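PipY (Synechococcus elongatus, PDB 5NLC) binds pyridoxal 5'-phosphate in a modified TIM barrel of fold type III and is probably involved in homeostasis of this vitamin B6 cofactor. Local coordinates at residues H68-L73 with W87-D92; M192-D197 with W208-T213. All coordinates share one frame; numbering follows the deposited sequence. Where two conformers were deposited one is given.

Contact 1: H68-L73 with W87-D92; sequences HLLGKL and WIHSVD
The hydroxyl of Ser-90 donates to the carbonyl oxygen of Gly-71, OG to O 2.6 Å, the shortest polar bond of the contact, tying strand 87-91 to the loop that follows strand 66-69; the two strands are parallel neighbours in the modified TIM barrel. It is not directed at a lone pair: OG stands 42° out of the carbonyl plane, and chi1 of 49° sets it between the backbone N and the carbonyl carbon, where it meets Gly-71 O. Further back the strands pair in parallel register, His-68 with Trp-87 and Leu-69 with Ile-88, and Leu-69 is held through both its backbone N and its backbone O: N reaches Trp-87 O at 2.8 Å and O receives His-89 N at 2.9 Å. On the face of the sheet bearing His-68 and Trp-87, the imidazole of His-68 lies nearly parallel to the indole five-membered ring, an offset stack with planes at 16° and CE1 over the indole face. The same imidazole is tied by ND1 to NE2 of His-89 at 2.7 Å; the bond is nearly straight, and either nitrogen could carry the proton. His-43 and Ser-191 bind the remaining nitrogens of His-68 and His-89, so both imidazoles are fixed at two points in a buried interior. Leu-70 CD2 meets one face of the His-89 ring in a CH-pi contact. Leu-73 CD2 packs on Ile-88 CG2 against helix 94-107. Beyond strand 66-69, a water accepts from Leu-73 N and donates to Ser-90 O, and Lys-72 NZ forms a salt bridge with Asp-92 OD2 at 3.2 Å, its hydrogen bond being weak.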
loop_
_atom_site.group_PDB
_atom_site.type_symbol
_atom_site.label_atom_id
_atom_site.label_comp_id
_atom_site.label_asym_id
_atom_site.label_seq_id
_atom_site.Cartn_x
_atom_site.Cartn_y
_atom_site.Cartn_z
ATOM N N HIS A 68 -3.891 6.326 -1.112
ATOM C CA HIS A 68 -3.152 5.223 -0.486
ATOM C C HIS A 68 -2.079 5.823 0.406
ATOM O O HIS A 68 -1.280 6.672 -0.081
ATOM C CB HIS A 68 -2.459 4.400 -1.571
ATOM C CG HIS A 68 -3.395 3.663 -2.483
ATOM N ND1 HIS A 68 -3.617 2.316 -2.367
ATOM C CD2 HIS A 68 -4.170 4.076 -3.501
ATOM C CE1 HIS A 68 -4.513 1.936 -3.261
ATOM N NE2 HIS A 68 -4.818 2.973 -4.008
ATOM N N LEU A 69 -1.999 5.402 1.671
ATOM C CA LEU A 69 -0.916 5.775 2.522
ATOM C C LEU A 69 0.116 4.667 2.474
ATOM O O LEU A 69 -0.159 3.509 2.763
ATOM C CB LEU A 69 -1.421 6.026 3.974
ATOM C CG LEU A 69 -0.329 6.278 4.994
ATOM C CD1 LEU A 69 0.425 7.547 4.631
ATOM C CD2 LEU A 69 -0.912 6.442 6.376
ATOM N N LEU A 70 1.349 5.045 2.120
ATOM C CA LEU A 70 2.365 4.105 1.838
ATOM C C LEU A 70 3.489 4.043 2.869
ATOM O O LEU A 70 4.293 3.124 2.804
ATOM C CB LEU A 70 2.961 4.438 0.473
ATOM C CG LEU A 70 1.991 4.409 -0.711
ATOM C CD1 LEU A 70 2.746 4.884 -1.956
ATOM C CD2 LEU A 70 1.348 3.071 -0.856
ATOM N N GLY A 71 3.652 5.044 3.709
ATOM C CA GLY A 71 4.763 5.069 4.614
ATOM C C GLY A 71 4.311 4.837 6.041
ATOM O O GLY A 71 3.130 4.603 6.311
ATOM N N LYS A 72 5.264 5.013 6.944
ATOM C CA LYS A 72 5.127 4.666 8.375
ATOM C C LYS A 72 3.986 5.473 8.963
ATOM O O LYS A 72 3.904 6.652 8.743
ATOM C CB LYS A 72 6.435 5.023 9.080
ATOM C CG LYS A 72 6.462 5.036 10.605
ATOM C CD LYS A 72 6.292 3.635 11.165
ATOM C CE LYS A 72 6.350 3.694 12.711
ATOM N NZ LYS A 72 6.072 2.379 13.330
ATOM N N LEU A 73 3.139 4.856 9.749
ATOM C CA LEU A 73 2.003 5.563 10.327
ATOM C C LEU A 73 2.163 5.433 11.813
ATOM O O LEU A 73 2.138 4.325 12.336
ATOM C CB LEU A 73 0.701 4.939 9.863
ATOM C CG LEU A 73 -0.577 5.490 10.502
ATOM C CD1 LEU A 73 -0.679 7.019 10.377
ATOM C CD2 LEU A 73 -1.839 4.821 9.984
ATOM N N TRP A 87 -6.950 3.466 1.486
ATOM C CA TRP A 87 -6.046 2.356 1.713
ATOM C C TRP A 87 -4.905 2.795 2.598
ATOM O O TRP A 87 -4.295 3.897 2.375
ATOM C CB TRP A 87 -5.387 1.846 0.408
ATOM C CG TRP A 87 -6.273 1.006 -0.444
ATOM C CD1 TRP A 87 -7.213 1.461 -1.270
ATOM C CD2 TRP A 87 -6.290 -0.425 -0.561
ATOM N NE1 TRP A 87 -7.865 0.427 -1.887
ATOM C CE2 TRP A 87 -7.295 -0.745 -1.484
ATOM C CE3 TRP A 87 -5.570 -1.460 0.036
ATOM C CZ2 TRP A 87 -7.645 -2.067 -1.798
ATOM C CZ3 TRP A 87 -5.865 -2.782 -0.344
ATOM C CH2 TRP A 87 -6.921 -3.064 -1.185
ATOM N N ILE A 88 -4.572 1.937 3.562
ATOM C CA ILE A 88 -3.390 2.140 4.386
ATOM C C ILE A 88 -2.548 0.891 4.255
ATOM O O ILE A 88 -2.981 -0.178 4.693
ATOM C CB ILE A 88 -3.773 2.419 5.864
ATOM C CG1 ILE A 88 -4.673 3.624 5.955
ATOM C CG2 ILE A 88 -2.494 2.502 6.700
ATOM C CD1 ILE A 88 -5.280 3.841 7.320
ATOM N N HIS A 89 -1.366 1.007 3.616
ATOM C CA HIS A 89 -0.529 -0.179 3.302
ATOM C C HIS A 89 0.430 -0.573 4.396
ATOM O O HIS A 89 0.947 -1.675 4.380
ATOM C CB HIS A 89 0.251 0.043 2.003
ATOM C CG HIS A 89 -0.624 0.164 0.800
ATOM N ND1 HIS A 89 -0.567 -0.744 -0.234
ATOM C CD2 HIS A 89 -1.572 1.083 0.447
ATOM C CE1 HIS A 89 -1.433 -0.384 -1.173
ATOM N NE2 HIS A 89 -2.049 0.723 -0.796
ATOM N N SER A 90 0.658 0.265 5.392
ATOM C CA SER A 90 1.779 0.117 6.260
ATOM C C SER A 90 1.324 -0.293 7.627
ATOM O O SER A 90 1.809 0.223 8.640
ATOM C CB SER A 90 2.501 1.451 6.337
ATOM O OG SER A 90 1.581 2.530 6.608
ATOM N N VAL A 91 0.343 -1.164 7.718
ATOM C CA VAL A 91 -0.097 -1.567 9.058
ATOM C C VAL A 91 0.881 -2.576 9.609
ATOM O O VAL A 91 0.885 -3.708 9.192
ATOM C CB VAL A 91 -1.494 -2.117 9.022
ATOM C CG1 VAL A 91 -1.980 -2.394 10.416
ATOM C CG2 VAL A 91 -2.382 -1.036 8.379
ATOM N N ASP A 92 1.746 -2.128 10.495
ATOM C CA ASP A 92 2.910 -2.890 10.893
ATOM C C ASP A 92 2.846 -3.582 12.237
ATOM O O ASP A 92 3.823 -4.203 12.674
ATOM C CB ASP A 92 4.137 -1.962 10.838
ATOM C CG ASP A 92 4.065 -0.840 11.875
ATOM O OD1 ASP A 92 3.032 -0.234 12.152
ATOM O OD2 ASP A 92 5.096 -0.572 12.444
HETATM O O HOH W 1 3.429 1.944 9.705
#

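Contact 2: M192-D197 with W208-T213; sequences MGMSSD and WIRVGT
Backbone bonds connect Met-192 and Gly-193 to strand 208-211. Met-192 N donates to Trp-208 O over a long 3.3 Å, and Arg-210 N to Gly-193 O at 3.0 Å; a CA-H...O contact from Met-194 to Arg-210 O follows the same parallel course, although 192-197 has no regular strand. Close packing accompanies these bonds. Ile-209 CG2 lies 3.5 Å from Met-192 O, and Gly-193 lies close against Ile-209, its O 3.6 Å from Ile-209 CA.

Side-chain contacts centre on Arg-210. Its chain bends at chi3 (-65°), folding the guanidinium back over the loop, where Gly-193 O and Met-194 CB lie over one face, CB being 3.6 Å from NH2. The carbonyl that accepts the Arg-210 amide is thus also a neighbour of its guanidinium face.

Two waters complete the join: one accepts from Gly-193 N and, at 2.9 Å from its O, from Arg-210 NH2; the other donates to Arg-210 O and accepts weakly from Ser-195 N. Within the loop, Asp-197 OD1 takes the amide N of Met-194 at 2.8 Å in a nearly straight bond (170°), holding the turn ahead of helix 198-203. Ser-195, Arg-210, Gly-212 and Thr-213 all bind pyridoxal 5'-phosphate in this protein, so the arrangement belongs to the cofactor site at the C-terminal strand ends of a fold type III barrel, here without its cofactor.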
loop_
_atom_site.group_PDB
_atom_site.type_symbol
_atom_site.label_atom_id
_atom_site.label_comp_id
_atom_site.label_asym_id
_atom_site.label_seq_id
_atom_site.Cartn_x
_atom_site.Cartn_y
_atom_site.Cartn_z
ATOM N N MET A 192 3.725 -4.738 -3.158
ATOM C CA MET A 192 5.168 -4.947 -3.251
ATOM C C MET A 192 5.611 -4.431 -4.638
ATOM O O MET A 192 4.886 -4.585 -5.588
ATOM C CB MET A 192 5.569 -6.435 -3.061
ATOM C CG MET A 192 4.914 -7.460 -3.994
ATOM S SD MET A 192 5.228 -9.200 -3.504
ATOM C CE MET A 192 4.646 -10.114 -4.900
ATOM N N GLY A 193 6.787 -3.834 -4.726
ATOM C CA GLY A 193 7.329 -3.314 -5.989
ATOM C C GLY A 193 7.348 -1.787 -5.947
ATOM O O GLY A 193 6.295 -1.174 -5.869
ATOM N N MET A 194 8.535 -1.204 -5.979
ATOM C CA MET A 194 8.721 0.219 -5.952
ATOM C C MET A 194 9.521 0.620 -7.198
ATOM O O MET A 194 9.707 -0.213 -8.123
ATOM C CB MET A 194 9.321 0.665 -4.616
ATOM C CG MET A 194 10.509 -0.095 -4.040
ATOM S SD MET A 194 12.009 0.076 -5.015
ATOM C CE MET A 194 12.586 1.693 -4.522
ATOM N N SER A 195 10.031 1.841 -7.229
ATOM C CA SER A 195 10.537 2.427 -8.480
ATOM C C SER A 195 11.573 1.576 -9.180
ATOM O O SER A 195 11.505 1.425 -10.370
ATOM C CB SER A 195 11.107 3.845 -8.211
ATOM O OG SER A 195 12.083 3.701 -7.175
ATOM N N SER A 196 12.485 0.958 -8.456
ATOM C CA SER A 196 13.537 0.181 -9.110
ATOM C C SER A 196 13.291 -1.334 -9.150
ATOM O O SER A 196 13.978 -2.015 -9.847
ATOM C CB SER A 196 14.836 0.419 -8.392
ATOM O OG SER A 196 14.632 0.291 -7.006
ATOM N N ASP A 197 12.340 -1.857 -8.379
ATOM C CA ASP A 197 12.177 -3.298 -8.317
ATOM C C ASP A 197 10.801 -3.807 -8.704
ATOM O O ASP A 197 10.547 -5.041 -8.625
ATOM C CB ASP A 197 12.643 -3.855 -6.987
ATOM C CG ASP A 197 11.754 -3.492 -5.819
ATOM O OD1 ASP A 197 10.593 -3.051 -6.055
ATOM O OD2 ASP A 197 12.208 -3.747 -4.651
ATOM N N TRP A 208 -0.349 -4.477 -6.304
ATOM C CA TRP A 208 -0.238 -3.032 -6.194
ATOM C C TRP A 208 1.235 -2.716 -6.306
ATOM O O TRP A 208 1.977 -3.219 -5.483
ATOM C CB TRP A 208 -0.678 -2.528 -4.812
ATOM C CG TRP A 208 -2.121 -2.586 -4.497
ATOM C CD1 TRP A 208 -2.680 -3.344 -3.513
ATOM C CD2 TRP A 208 -3.190 -1.744 -5.008
ATOM N NE1 TRP A 208 -4.019 -3.038 -3.377
ATOM C CE2 TRP A 208 -4.375 -2.105 -4.320
ATOM C CE3 TRP A 208 -3.271 -0.762 -5.975
ATOM C CZ2 TRP A 208 -5.617 -1.525 -4.612
ATOM C CZ3 TRP A 208 -4.524 -0.141 -6.248
ATOM C CH2 TRP A 208 -5.668 -0.557 -5.603
ATOM N N ILE A 209 1.656 -1.913 -7.289
ATOM C CA ILE A 209 3.003 -1.397 -7.325
ATOM C C ILE A 209 3.019 0.136 -7.151
ATOM O O ILE A 209 2.016 0.789 -7.393
ATOM C CB ILE A 209 3.769 -1.788 -8.612
ATOM C CG1 ILE A 209 3.098 -1.217 -9.865
ATOM C CG2 ILE A 209 3.835 -3.310 -8.697
ATOM C CD1 ILE A 209 3.885 -1.397 -11.121
ATOM N N ARG A 210 4.167 0.670 -6.805
ATOM C CA ARG A 210 4.336 2.094 -6.394
ATOM C C ARG A 210 5.330 2.742 -7.298
ATOM O O ARG A 210 6.513 2.400 -7.231
ATOM C CB ARG A 210 4.914 2.247 -4.942
ATOM C CG ARG A 210 4.209 1.473 -3.922
ATOM C CD ARG A 210 4.698 1.611 -2.469
ATOM N NE ARG A 210 6.041 1.141 -2.122
ATOM C CZ ARG A 210 6.392 -0.135 -1.998
ATOM N NH1 ARG A 210 5.535 -1.123 -2.279
ATOM N NH2 ARG A 210 7.613 -0.431 -1.598
ATOM N N VAL A 211 4.906 3.704 -8.112
ATOM C CA VAL A 211 5.826 4.361 -9.029
ATOM C C VAL A 211 5.641 5.874 -8.975
ATOM O O VAL A 211 4.528 6.342 -8.836
ATOM C CB VAL A 211 5.601 3.857 -10.469
ATOM C CG1 VAL A 211 5.927 2.380 -10.600
ATOM C CG2 VAL A 211 4.134 4.007 -10.836
ATOM N N GLY A 212 6.751 6.606 -9.042
ATOM C CA GLY A 212 6.740 8.030 -8.778
ATOM C C GLY A 212 7.206 8.773 -10.011
ATOM O O GLY A 212 6.431 9.092 -10.902
ATOM N N THR A 213 8.524 8.924 -10.087
ATOM C CA THR A 213 9.170 9.604 -11.197
ATOM C C THR A 213 8.930 9.000 -12.583
ATOM O O THR A 213 8.697 9.757 -13.558
ATOM C CB THR A 213 10.653 9.744 -10.824
ATOM O OG1 THR A 213 10.706 10.691 -9.740
ATOM C CG2 THR A 213 11.524 10.242 -11.985
HETATM O O HOH W 2 8.155 -3.262 -2.170
HETATM O O HOH W 3 8.396 3.981 -5.683
#

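Overall arrangement
Contact 1 precedes contact 2 along the chain, and their centres lie 15 Å apart in one parallel barrel sheet. The 68-73/87-92 contact closes a beta-alpha-beta unit through helix 78-84, whereas 192-197/208-213 joins the loop after strand 189-191 to the last strand, across helix 198-203, bringing together the two ends of the strand order. They meet through the barrel interior: the Trp-208 ring packs edge-to-face with the rings of His-68, Trp-87 and His-89, its CZ2 being 3.5 Å from Trp-87 CZ2. Leu-70 CD1 touches Arg-210 CD at 3.8 Å, so Leu-70, which also lies near Asn-47, joins the interior of the barrel to the cofactor site.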